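Side-chain contacts in putative O-acetylhomoserine (Thiol)-lyase (Campylobacter jejuni, PDB 4OC9), which probably catalyses the pyridoxal phosphate-dependent transfer of the aminocarboxypropyl group of O-acetylhomoserine to sulfide or a thiol: residues V102-K107 / T114-T119; N182-P187 / F338-L343; G196-V201 / K223-L228. All blocks are in the same frame, centred on the assembly; numbering follows the deposited sequence.

Contact 1: residues V102-K107 / T114-T119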
ATOM      1  N   VAL D 102      -1.591 -36.099 -15.853  1.00 15.78           N
ATOM      2  CA  VAL D 102      -2.747 -35.474 -15.237  1.00 15.75           C
ATOM      3  C   VAL D 102      -3.806 -35.384 -16.294  1.00 14.93           C
ATOM      4  O   VAL D 102      -3.504 -35.143 -17.466  1.00 14.87           O
ATOM      5  CB  VAL D 102      -2.472 -34.045 -14.671  1.00 15.72           C
ATOM      6  CG1 VAL D 102      -1.413 -34.094 -13.571  1.00 16.50           C
ATOM      7  CG2 VAL D 102      -2.019 -33.085 -15.770  1.00 16.23           C
ATOM      8  N   ALA D 103      -5.054 -35.543 -15.864  1.00 14.09           N
ATOM      9  CA  ALA D 103      -6.206 -35.459 -16.755  1.00 13.86           C
ATOM     10  C   ALA D 103      -6.808 -34.058 -16.624  1.00 15.26           C
ATOM     11  O   ALA D 103      -7.051 -33.584 -15.501  1.00 13.14           O
ATOM     12  CB  ALA D 103      -7.244 -36.499 -16.386  1.00 12.80           C
ATOM     13  N   TYR D 104      -7.087 -33.421 -17.760  1.00 15.81           N
ATOM     14  CA  TYR D 104      -7.641 -32.088 -17.719  1.00 17.49           C
ATOM     15  C   TYR D 104      -8.775 -31.850 -18.720  1.00 16.76           C
ATOM     16  O   TYR D 104      -8.782 -32.369 -19.820  1.00 21.80           O
ATOM     17  CB  TYR D 104      -6.524 -31.069 -17.981  1.00 17.84           C
ATOM     18  CG  TYR D 104      -6.009 -31.037 -19.418  1.00 19.08           C
ATOM     19  CD1 TYR D 104      -5.135 -32.005 -19.904  1.00 20.25           C
ATOM     20  CD2 TYR D 104      -6.352 -29.996 -20.264  1.00 19.44           C
ATOM     21  CE1 TYR D 104      -4.666 -31.958 -21.213  1.00 18.40           C
ATOM     22  CE2 TYR D 104      -5.865 -29.928 -21.555  1.00 18.56           C
ATOM     23  CZ  TYR D 104      -5.033 -30.918 -22.025  1.00 18.49           C
ATOM     24  OH  TYR D 104      -4.571 -30.841 -23.304  1.00 19.25           O
ATOM     25  N   SER D 105      -9.720 -31.041 -18.308  1.00 15.66           N
ATOM     26  CA  SER D 105     -10.862 -30.684 -19.127  1.00 16.40           C
ATOM     27  C   SER D 105     -10.462 -29.902 -20.379  1.00 16.39           C
ATOM     28  O   SER D 105      -9.553 -29.058 -20.359  1.00 20.67           O
ATOM     29  CB  SER D 105     -11.872 -29.853 -18.288  1.00 16.51           C
ATOM     30  OG  SER D 105     -12.923 -29.361 -19.085  1.00 15.58           O
ATOM     31  N   ASN D 106     -11.158 -30.190 -21.464  1.00 18.20           N
ATOM     32  CA  ASN D 106     -10.913 -29.552 -22.746  1.00 20.80           C
ATOM     33  C   ASN D 106     -11.556 -28.169 -22.780  1.00 21.79           C
ATOM     34  O   ASN D 106     -11.433 -27.433 -23.754  1.00 19.79           O
ATOM     35  CB  ASN D 106     -11.451 -30.404 -23.896  1.00 25.91           C
ATOM     36  CG  ASN D 106     -12.976 -30.556 -23.874  1.00 29.48           C
ATOM     37  OD1 ASN D 106     -13.650 -30.400 -22.848  1.00 32.22           O
ATOM     38  ND2 ASN D 106     -13.518 -30.910 -25.012  1.00 39.68           N
ATOM     39  N   LYS D 107     -12.297 -27.837 -21.727  1.00 22.74           N
ATOM     40  CA  LYS D 107     -12.947 -26.524 -21.642  1.00 22.86           C
ATOM     41  C   LYS D 107     -12.495 -25.752 -20.375  1.00 22.07           C
ATOM     42  O   LYS D 107     -13.157 -25.799 -19.337  1.00 17.50           O
ATOM     43  CB  LYS D 107     -14.469 -26.634 -21.712  1.00 23.25           C
ATOM     44  CG  LYS D 107     -14.952 -27.255 -23.006  1.00 23.12           C
ATOM     45  CD  LYS D 107     -16.455 -27.221 -23.158  1.00 23.26           C
ATOM     46  CE  LYS D 107     -16.831 -27.943 -24.417  1.00 22.43           C
ATOM     47  NZ  LYS D 107     -18.273 -27.811 -24.708  1.00 24.33           N
ATOM     48  N   THR D 114      -2.467 -23.964 -21.608  1.00 19.10           N
ATOM     49  CA  THR D 114      -1.064 -23.881 -22.047  1.00 19.90           C
ATOM     50  C   THR D 114      -0.151 -24.462 -20.961  1.00 19.60           C
ATOM     51  O   THR D 114       0.746 -25.247 -21.242  1.00 19.66           O
ATOM     52  CB  THR D 114      -0.666 -22.447 -22.354  1.00 20.56           C
ATOM     53  OG1 THR D 114      -1.463 -21.978 -23.455  1.00 22.07           O
ATOM     54  CG2 THR D 114       0.757 -22.373 -22.739  1.00 22.67           C
ATOM     55  N   LEU D 115      -0.394 -24.073 -19.720  1.00 18.66           N
ATOM     56  CA  LEU D 115       0.372 -24.590 -18.573  1.00 19.09           C
ATOM     57  C   LEU D 115       0.388 -26.089 -18.523  1.00 19.98           C
ATOM     58  O   LEU D 115       1.426 -26.741 -18.432  1.00 26.22           O
ATOM     59  CB  LEU D 115      -0.269 -24.121 -17.249  1.00 17.77           C
ATOM     60  CG  LEU D 115       0.200 -24.839 -15.982  1.00 16.55           C
ATOM     61  CD1 LEU D 115       1.671 -24.634 -15.721  1.00 17.56           C
ATOM     62  CD2 LEU D 115      -0.570 -24.413 -14.766  1.00 18.16           C
ATOM     63  N   ILE D 116      -0.796 -26.651 -18.583  1.00 21.51           N
ATOM     64  CA  ILE D 116      -0.946 -28.096 -18.520  1.00 23.18           C
ATOM     65  C   ILE D 116      -0.501 -28.862 -19.774  1.00 23.28           C
ATOM     66  O   ILE D 116       0.278 -29.800 -19.651  1.00 23.76           O
ATOM     67  CB  ILE D 116      -2.407 -28.492 -18.162  1.00 24.17           C
ATOM     68  CG1 ILE D 116      -2.805 -27.875 -16.806  1.00 25.29           C
ATOM     69  CG2 ILE D 116      -2.565 -30.001 -18.095  1.00 23.52           C
ATOM     70  CD1 ILE D 116      -4.210 -28.191 -16.338  1.00 25.24           C
ATOM     71  N   SER D 117      -0.965 -28.460 -20.960  1.00 23.89           N
ATOM     72  CA  SER D 117      -0.610 -29.192 -22.198  1.00 22.99           C
ATOM     73  C   SER D 117       0.767 -28.894 -22.767  1.00 23.40           C
ATOM     74  O   SER D 117       1.277 -29.712 -23.529  1.00 26.29           O
ATOM     75  CB  SER D 117      -1.656 -28.991 -23.317  1.00 20.76           C
ATOM     76  OG  SER D 117      -1.597 -27.676 -23.826  1.00 19.98           O
ATOM     77  N   HIS D 118       1.377 -27.762 -22.429  1.00 23.28           N
ATOM     78  CA  HIS D 118       2.714 -27.476 -22.964  1.00 25.43           C
ATOM     79  C   HIS D 118       3.801 -27.269 -21.931  1.00 22.20           C
ATOM     80  O   HIS D 118       4.784 -28.001 -21.901  1.00 22.29           O
ATOM     81  CB  HIS D 118       2.717 -26.277 -23.926  1.00 28.16           C
ATOM     82  CG  HIS D 118       1.837 -26.463 -25.123  1.00 35.04           C
ATOM     83  ND1 HIS D 118       2.168 -27.294 -26.173  1.00 36.88           N
ATOM     84  CD2 HIS D 118       0.664 -25.877 -25.468  1.00 38.87           C
ATOM     85  CE1 HIS D 118       1.216 -27.248 -27.091  1.00 38.53           C
ATOM     86  NE2 HIS D 118       0.299 -26.386 -26.693  1.00 39.10           N
ATOM     87  N   THR D 119       3.629 -26.272 -21.080  1.00 23.45           N
ATOM     88  CA  THR D 119       4.631 -25.956 -20.062  1.00 20.64           C
ATOM     89  C   THR D 119       5.016 -27.081 -19.105  1.00 19.40           C
ATOM     90  O   THR D 119       6.210 -27.275 -18.837  1.00 20.41           O
ATOM     91  CB  THR D 119       4.223 -24.738 -19.288  1.00 20.93           C
ATOM     92  OG1 THR D 119       3.983 -23.690 -20.218  1.00 22.15           O
ATOM     93  CG2 THR D 119       5.326 -24.339 -18.319  1.00 23.02           C
TER
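Tyr104 and Ile116 meet inside a beta-alpha-beta unit, where strand 101-105 leads into helix 110-119 and then strand 126-130. The segment axes approach to 10.0 Å and run at 133° to each other, so the helix heads back over the strand. CG2 of Ile116 lies over one face of the Tyr104 ring, 4.1 Å from the centroid and offset toward the rim. This is a CH-pi contact, and Tyr104 CD1 is the nearest ring atom. The ethyl branch of Ile116 goes to the root of the tyrosine, with its CD1 4.0 Å from Tyr104 CB. Ile116 CG2 also touches Val102 CG2 at 3.9 Å, so one methyl meets two residues of the strand. Farther along the ring, Tyr104 OH lies 3.5 Å from CB of Ser117, in an oblique approach. The hydroxyl of Ser117 instead bonds back to the Gln113 carbonyl, one turn earlier. Ile116 also packs on Phe150, Ala127 and Leu92. At its end the helix widens: Thr114 O accepts from both His118 N and Thr119 N, the latter a pi-type turn. This is the usual packing of a beta-alpha-beta crossover, here between neighbouring parallel strands of the seven-stranded sheet of the pyridoxal phosphate-binding domain.

Contact 2: residues N182-P187 / F338-L343; sequences NTVATP and FASGLL
Val184 and Ser340 bring two mostly irregular pieces of backbone together. Residues 183-185 have helical backbone angles without regular helical bonding, although Thr186 N does bond to Asn182 O. Across from them, Ser340 has a positive phi of 74°, just before the chain enters strand 342-346 at Leu342. The link is polar at its centre: Ser340 OG donates to Val184 O at 2.7 Å. The C=O...OG angle is 145°, and the donor is tilted 32° from the carbonyl plane. The Ser340 hydroxyl points across to the other segment because OG stands opposite the serine's own backbone nitrogen (chi1 -169°). Val184 CG1 lies alongside the hydroxyl, 3.8 Å from Ser340 OG. The same methyl, Val184 CG1, makes the apolar contact, 4.2 Å from Leu342 CB. All three residues are buried, and the bond gives the Val184 carbonyl a partner where the chain lacks regular helical bonds. Ile293 of helix 276-309 and Tyr207 pack against Ser340, while Tyr318 bonds to its carbonyl. The segment 182-187 follows strand 177-181 of the seven-stranded sheet, and 338-343 leads into the five-stranded sheet, so the contact joins the ends of elements from both, beside helix 276-309.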
ATOM      1  N   ASN D 182     -12.801 -22.976  -9.190  1.00 12.03           N
ATOM      2  CA  ASN D 182     -14.138 -22.376  -8.947  1.00 11.81           C
ATOM      3  C   ASN D 182     -14.114 -20.852  -9.040  1.00 11.61           C
ATOM      4  O   ASN D 182     -14.971 -20.167  -8.469  1.00 10.44           O
ATOM      5  CB  ASN D 182     -14.572 -22.800  -7.532  1.00 11.85           C
ATOM      6  CG  ASN D 182     -16.050 -22.658  -7.290  1.00 12.44           C
ATOM      7  OD1 ASN D 182     -16.831 -22.908  -8.176  1.00 14.85           O
ATOM      8  ND2 ASN D 182     -16.445 -22.337  -6.061  1.00 11.94           N
ATOM      9  N   THR D 183     -13.148 -20.321  -9.781  1.00 11.06           N
ATOM     10  CA  THR D 183     -12.985 -18.877  -9.942  1.00 10.78           C
ATOM     11  C   THR D 183     -14.185 -18.087 -10.379  1.00 11.98           C
ATOM     12  O   THR D 183     -14.604 -17.121  -9.726  1.00 13.85           O
ATOM     13  CB  THR D 183     -11.911 -18.577 -10.985  1.00 10.79           C
ATOM     14  OG1 THR D 183     -10.637 -19.127 -10.574  1.00 11.35           O
ATOM     15  CG2 THR D 183     -11.783 -17.100 -11.167  1.00  9.94           C
ATOM     16  N   VAL D 184     -14.793 -18.498 -11.483  1.00 12.10           N
ATOM     17  CA  VAL D 184     -15.932 -17.782 -11.994  1.00 11.18           C
ATOM     18  C   VAL D 184     -17.220 -17.872 -11.164  1.00 10.34           C
ATOM     19  O   VAL D 184     -17.939 -16.870 -10.967  1.00 10.12           O
ATOM     20  CB  VAL D 184     -16.249 -18.263 -13.412  1.00 12.43           C
ATOM     21  CG1 VAL D 184     -17.427 -17.457 -13.979  1.00 12.95           C
ATOM     22  CG2 VAL D 184     -15.035 -18.097 -14.289  1.00 11.20           C
ATOM     23  N   ALA D 185     -17.554 -19.061 -10.702  1.00  9.49           N
ATOM     24  CA  ALA D 185     -18.774 -19.226  -9.918  1.00  9.48           C
ATOM     25  C   ALA D 185     -18.681 -18.551  -8.565  1.00  9.86           C
ATOM     26  O   ALA D 185     -19.645 -17.975  -8.073  1.00  9.57           O
ATOM     27  CB  ALA D 185     -19.069 -20.699  -9.740  1.00  9.75           C
ATOM     28  N   THR D 186     -17.486 -18.618  -7.979  1.00  9.91           N
ATOM     29  CA  THR D 186     -17.146 -18.059  -6.657  1.00  9.77           C
ATOM     30  C   THR D 186     -17.755 -19.003  -5.605  1.00 10.72           C
ATOM     31  O   THR D 186     -18.684 -19.749  -5.871  1.00  8.64           O
ATOM     32  CB  THR D 186     -17.682 -16.643  -6.344  1.00  9.23           C
ATOM     33  OG1 THR D 186     -19.076 -16.699  -6.017  1.00  9.59           O
ATOM     34  CG2 THR D 186     -17.410 -15.693  -7.466  1.00  9.22           C
ATOM     35  N   PRO D 187     -17.225 -18.961  -4.383  1.00 13.76           N
ATOM     36  CA  PRO D 187     -17.785 -19.843  -3.366  1.00 14.16           C
ATOM     37  C   PRO D 187     -19.221 -19.493  -3.001  1.00 13.20           C
ATOM     38  O   PRO D 187     -19.877 -20.319  -2.370  1.00 13.01           O
ATOM     39  CB  PRO D 187     -16.892 -19.589  -2.147  1.00 14.57           C
ATOM     40  CG  PRO D 187     -15.636 -18.992  -2.692  1.00 14.54           C
ATOM     41  CD  PRO D 187     -16.088 -18.177  -3.865  1.00 14.23           C
ATOM     42  N   PHE D 338     -28.140 -17.705  -9.555  1.00 15.90           N
ATOM     43  CA  PHE D 338     -27.297 -16.647 -10.103  1.00 14.82           C
ATOM     44  C   PHE D 338     -26.197 -17.402 -10.800  1.00 14.68           C
ATOM     45  O   PHE D 338     -25.687 -18.365 -10.269  1.00 17.41           O
ATOM     46  CB  PHE D 338     -26.728 -15.698  -9.049  1.00 14.73           C
ATOM     47  CG  PHE D 338     -27.760 -14.842  -8.343  1.00 15.41           C
ATOM     48  CD1 PHE D 338     -28.450 -13.863  -9.033  1.00 14.69           C
ATOM     49  CD2 PHE D 338     -27.902 -14.900  -6.963  1.00 15.87           C
ATOM     50  CE1 PHE D 338     -29.376 -13.066  -8.402  1.00 14.97           C
ATOM     51  CE2 PHE D 338     -28.798 -14.079  -6.311  1.00 15.71           C
ATOM     52  CZ  PHE D 338     -29.540 -13.164  -7.033  1.00 15.71           C
ATOM     53  N   ALA D 339     -25.817 -16.960 -11.985  1.00 14.60           N
ATOM     54  CA  ALA D 339     -24.795 -17.643 -12.771  1.00 13.92           C
ATOM     55  C   ALA D 339     -23.491 -16.879 -13.035  1.00 14.00           C
ATOM     56  O   ALA D 339     -22.749 -17.162 -13.985  1.00 13.59           O
ATOM     57  CB  ALA D 339     -25.413 -18.046 -14.082  1.00 13.99           C
ATOM     58  N   SER D 340     -23.233 -15.883 -12.207  1.00 15.29           N
ATOM     59  CA  SER D 340     -22.019 -15.041 -12.297  1.00 15.09           C
ATOM     60  C   SER D 340     -22.048 -14.043 -13.462  1.00 14.38           C
ATOM     61  O   SER D 340     -23.046 -13.914 -14.158  1.00 18.36           O
ATOM     62  CB  SER D 340     -20.763 -15.882 -12.277  1.00 15.90           C
ATOM     63  OG  SER D 340     -19.634 -15.052 -12.111  1.00 17.69           O
ATOM     64  N   GLY D 341     -20.950 -13.329 -13.660  1.00 14.39           N
ATOM     65  CA  GLY D 341     -20.884 -12.290 -14.696  1.00 13.82           C
ATOM     66  C   GLY D 341     -20.174 -12.499 -15.988  1.00 14.09           C
ATOM     67  O   GLY D 341     -19.911 -11.540 -16.702  1.00 14.56           O
ATOM     68  N   LEU D 342     -19.844 -13.742 -16.302  1.00 14.34           N
ATOM     69  CA  LEU D 342     -19.163 -14.012 -17.552  1.00 14.92           C
ATOM     70  C   LEU D 342     -20.132 -14.590 -18.567  1.00 15.52           C
ATOM     71  O   LEU D 342     -20.982 -15.414 -18.230  1.00 15.12           O
ATOM     72  CB  LEU D 342     -18.089 -15.054 -17.347  1.00 16.76           C
ATOM     73  CG  LEU D 342     -17.171 -15.226 -18.547  1.00 18.17           C
ATOM     74  CD1 LEU D 342     -16.351 -13.932 -18.699  1.00 19.01           C
ATOM     75  CD2 LEU D 342     -16.242 -16.384 -18.314  1.00 19.12           C
ATOM     76  N   LEU D 343     -20.054 -14.129 -19.802  1.00 16.47           N
ATOM     77  CA  LEU D 343     -20.924 -14.687 -20.833  1.00 15.98           C
ATOM     78  C   LEU D 343     -20.228 -14.493 -22.179  1.00 17.62           C
ATOM     79  O   LEU D 343     -19.258 -13.730 -22.263  1.00 14.83           O
ATOM     80  CB  LEU D 343     -22.275 -14.033 -20.854  1.00 16.56           C
ATOM     81  CG  LEU D 343     -22.472 -12.598 -21.329  1.00 15.71           C
ATOM     82  CD1 LEU D 343     -22.244 -12.485 -22.823  1.00 14.93           C
ATOM     83  CD2 LEU D 343     -23.912 -12.188 -21.089  1.00 15.06           C
TER

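Contact 3: residues G196-V201 / K223-L228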
ATOM      1  N   GLY D 196     -18.022 -33.589  -3.393  1.00 17.68           N
ATOM      2  CA  GLY D 196     -16.878 -34.499  -3.417  1.00 18.94           C
ATOM      3  C   GLY D 196     -15.531 -34.017  -3.936  1.00 20.90           C
ATOM      4  O   GLY D 196     -14.586 -34.805  -4.010  1.00 18.83           O
ATOM      5  N   VAL D 197     -15.426 -32.743  -4.300  1.00 21.71           N
ATOM      6  CA  VAL D 197     -14.141 -32.241  -4.785  1.00 20.50           C
ATOM      7  C   VAL D 197     -13.130 -32.275  -3.630  1.00 19.27           C
ATOM      8  O   VAL D 197     -13.477 -32.045  -2.485  1.00 18.13           O
ATOM      9  CB  VAL D 197     -14.258 -30.842  -5.414  1.00 19.89           C
ATOM     10  CG1 VAL D 197     -12.895 -30.197  -5.625  1.00 20.22           C
ATOM     11  CG2 VAL D 197     -15.031 -30.924  -6.714  1.00 19.50           C
ATOM     12  N   ASP D 198     -11.894 -32.601  -3.973  1.00 18.70           N
ATOM     13  CA  ASP D 198     -10.809 -32.684  -3.024  1.00 19.92           C
ATOM     14  C   ASP D 198     -10.079 -31.369  -2.830  1.00 19.72           C
ATOM     15  O   ASP D 198      -9.824 -30.933  -1.693  1.00 24.92           O
ATOM     16  CB  ASP D 198      -9.820 -33.746  -3.540  1.00 22.44           C
ATOM     17  CG  ASP D 198     -10.451 -35.152  -3.624  1.00 22.51           C
ATOM     18  OD1 ASP D 198     -11.084 -35.588  -2.622  1.00 20.73           O
ATOM     19  OD2 ASP D 198     -10.235 -35.851  -4.654  1.00 24.46           O
ATOM     20  N   VAL D 199      -9.727 -30.747  -3.947  1.00 18.29           N
ATOM     21  CA  VAL D 199      -9.004 -29.495  -3.956  1.00 18.38           C
ATOM     22  C   VAL D 199      -9.630 -28.447  -4.863  1.00 18.13           C
ATOM     23  O   VAL D 199      -9.969 -28.708  -5.991  1.00 16.83           O
ATOM     24  CB  VAL D 199      -7.542 -29.707  -4.428  1.00 19.99           C
ATOM     25  CG1 VAL D 199      -6.788 -28.387  -4.562  1.00 21.63           C
ATOM     26  CG2 VAL D 199      -6.811 -30.618  -3.463  1.00 20.08           C
ATOM     27  N   ILE D 200      -9.770 -27.242  -4.330  1.00 17.01           N
ATOM     28  CA  ILE D 200     -10.321 -26.116  -5.073  1.00 14.38           C
ATOM     29  C   ILE D 200      -9.268 -25.039  -5.319  1.00 13.59           C
ATOM     30  O   ILE D 200      -8.501 -24.690  -4.408  1.00 14.85           O
ATOM     31  CB  ILE D 200     -11.473 -25.449  -4.321  1.00 12.73           C
ATOM     32  CG1 ILE D 200     -12.717 -26.322  -4.386  1.00 12.60           C
ATOM     33  CG2 ILE D 200     -11.807 -24.117  -4.959  1.00 13.04           C
ATOM     34  CD1 ILE D 200     -13.870 -25.802  -3.570  1.00 11.63           C
ATOM     35  N   VAL D 201      -9.174 -24.576  -6.557  1.00 12.76           N
ATOM     36  CA  VAL D 201      -8.244 -23.489  -6.865  1.00 14.74           C
ATOM     37  C   VAL D 201      -9.049 -22.272  -7.300  1.00 13.66           C
ATOM     38  O   VAL D 201     -10.147 -22.391  -7.857  1.00 15.61           O
ATOM     39  CB  VAL D 201      -7.176 -23.795  -7.910  1.00 15.74           C
ATOM     40  CG1 VAL D 201      -6.173 -24.770  -7.361  1.00 15.80           C
ATOM     41  CG2 VAL D 201      -7.801 -24.275  -9.217  1.00 16.79           C
ATOM     42  N   LYS D 223     -12.010 -30.993   3.897  1.00 20.58           N
ATOM     43  CA  LYS D 223     -11.806 -31.630   5.181  1.00 24.44           C
ATOM     44  C   LYS D 223     -11.539 -33.101   4.935  1.00 22.92           C
ATOM     45  O   LYS D 223     -12.106 -33.680   4.029  1.00 23.02           O
ATOM     46  CB  LYS D 223     -13.063 -31.496   6.036  1.00 26.90           C
ATOM     47  CG  LYS D 223     -13.358 -30.060   6.400  1.00 26.89           C
ATOM     48  CD  LYS D 223     -14.616 -29.907   7.205  1.00 28.05           C
ATOM     49  CE  LYS D 223     -14.771 -28.454   7.563  1.00 31.47           C
ATOM     50  NZ  LYS D 223     -15.942 -28.211   8.437  1.00 40.50           N
ATOM     51  N   ASP D 224     -10.650 -33.678   5.727  1.00 22.87           N
ATOM     52  CA  ASP D 224     -10.299 -35.091   5.648  1.00 21.36           C
ATOM     53  C   ASP D 224      -9.591 -35.525   4.383  1.00 21.41           C
ATOM     54  O   ASP D 224      -9.547 -36.717   4.084  1.00 21.46           O
ATOM     55  CB  ASP D 224     -11.542 -35.941   5.889  1.00 25.57           C
ATOM     56  CG  ASP D 224     -12.185 -35.664   7.264  1.00 30.04           C
ATOM     57  OD1 ASP D 224     -11.445 -35.535   8.265  1.00 27.30           O
ATOM     58  OD2 ASP D 224     -13.435 -35.638   7.346  1.00 32.12           O
ATOM     59  N   LEU D 225      -8.964 -34.596   3.666  1.00 19.95           N
ATOM     60  CA  LEU D 225      -8.228 -34.982   2.459  1.00 20.67           C
ATOM     61  C   LEU D 225      -7.075 -35.997   2.764  1.00 23.23           C
ATOM     62  O   LEU D 225      -6.624 -36.737   1.864  1.00 25.39           O
ATOM     63  CB  LEU D 225      -7.662 -33.757   1.757  1.00 19.30           C
ATOM     64  CG  LEU D 225      -6.869 -34.003   0.464  1.00 17.49           C
ATOM     65  CD1 LEU D 225      -7.708 -34.765  -0.541  1.00 18.97           C
ATOM     66  CD2 LEU D 225      -6.416 -32.684  -0.119  1.00 17.83           C
ATOM     67  N   ASN D 226      -6.545 -35.982   3.997  1.00 23.45           N
ATOM     68  CA  ASN D 226      -5.477 -36.915   4.396  1.00 22.03           C
ATOM     69  C   ASN D 226      -5.912 -38.349   4.134  1.00 23.82           C
ATOM     70  O   ASN D 226      -5.101 -39.182   3.672  1.00 23.65           O
ATOM     71  CB  ASN D 226      -5.120 -36.761   5.873  1.00 23.41           C
ATOM     72  CG  ASN D 226      -4.368 -35.479   6.180  1.00 22.46           C
ATOM     73  OD1 ASN D 226      -3.802 -34.836   5.295  1.00 25.09           O
ATOM     74  ND2 ASN D 226      -4.266 -35.172   7.446  1.00 20.31           N
ATOM     75  N   ASP D 227      -7.189 -38.638   4.413  1.00 22.77           N
ATOM     76  CA  ASP D 227      -7.762 -39.987   4.184  1.00 23.66           C
ATOM     77  C   ASP D 227      -7.428 -40.492   2.784  1.00 21.78           C
ATOM     78  O   ASP D 227      -7.115 -41.652   2.588  1.00 27.23           O
ATOM     79  CB  ASP D 227      -9.289 -39.976   4.366  1.00 23.88           C
ATOM     80  CG  ASP D 227      -9.718 -39.591   5.765  1.00 25.31           C
ATOM     81  OD1 ASP D 227      -8.846 -39.412   6.633  1.00 30.87           O
ATOM     82  OD2 ASP D 227     -10.934 -39.449   6.019  1.00 30.07           O
ATOM     83  N   LEU D 228      -7.500 -39.609   1.799  1.00 22.94           N
ATOM     84  CA  LEU D 228      -7.210 -39.964   0.397  1.00 23.78           C
ATOM     85  C   LEU D 228      -5.729 -39.993   0.034  1.00 24.81           C
ATOM     86  O   LEU D 228      -5.317 -40.728  -0.869  1.00 30.26           O
ATOM     87  CB  LEU D 228      -7.923 -38.963  -0.530  1.00 24.24           C
ATOM     88  CG  LEU D 228      -7.744 -39.106  -2.049  1.00 24.90           C
ATOM     89  CD1 LEU D 228      -8.179 -40.485  -2.546  1.00 26.64           C
ATOM     90  CD2 LEU D 228      -8.532 -38.034  -2.779  1.00 25.60           C
TER
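Leu225 is the first residue of the segment 223-228 to touch the other side. The short helix 225-229 comes soon after strand 217-221, and the turn into it passes through Asp224, which has a positive phi of 66°. Leu225 spreads its two methyls over two residues of 196-201. Leu225 CD1 sits against the base of Asp198, 3.8 Å from Asp198 CB. Leu225 CD2 turns to Val199 and meets Val199 CG2 at 4.0 Å. The leucine and the aspartate cross at about a right angle, while the leucine and the valine meet more obliquely. Phe258 of helix 257-270 packs against both Leu225 and Val199.

Asn226 and Asp227 carry the chain round the turn. Asp227 N bonds back to Asp224 O.

Leu228 returns to the contact. With CG opposite the backbone nitrogen (chi1 179°) and chi2 at 58°, CD2 reaches the carboxylate of Asp198. There Leu228 CD2 lies 3.3 Å from Asp198 OD2 and 3.5 Å from Asp198 OD1. No hydrogen bond crosses between the segments, and the polar partners of this buried carboxylate lie elsewhere. OD1 forms a salt bridge with Arg222 NE, and OD2 accepts from Ser178 N. These two bonds limit how the carboxylate can rotate beside the leucine methyl. The nearby positive charge of Arg222 would be expected to favour the ionised form of Asp198.

Strand 199-203 runs antiparallel to strand 217-221 and parallel to strand 177-181. The contact thus packs a short helix, just past the antiparallel strand, against the entrance to its neighbour. That reversed strand within a mostly parallel seven-stranded sheet is typical of the large domain of fold-type I pyridoxal phosphate enzymes.

How the contacts relate
From the N terminus, contact 1 closes first. It closes a short local loop between strand 101-105 and helix 110-119, complete before the others begin. Contact 2 opens next at 182-187 and closes only at 338-343, a long loop that ties the segment after strand 177-181 to the start of strand 342-346 of the other sheet. Contact 3 lies wholly within that span and joins strand 199-203 to helix 225-229. Contacts 1 and 3 reach the same sheet, with centres about 21 Å apart and no direct touch. Contacts 2 and 3 do meet: Asn182 N is 3.0 Å from Val201 O, a probable hydrogen bond, and Asn182 packs on Ile200.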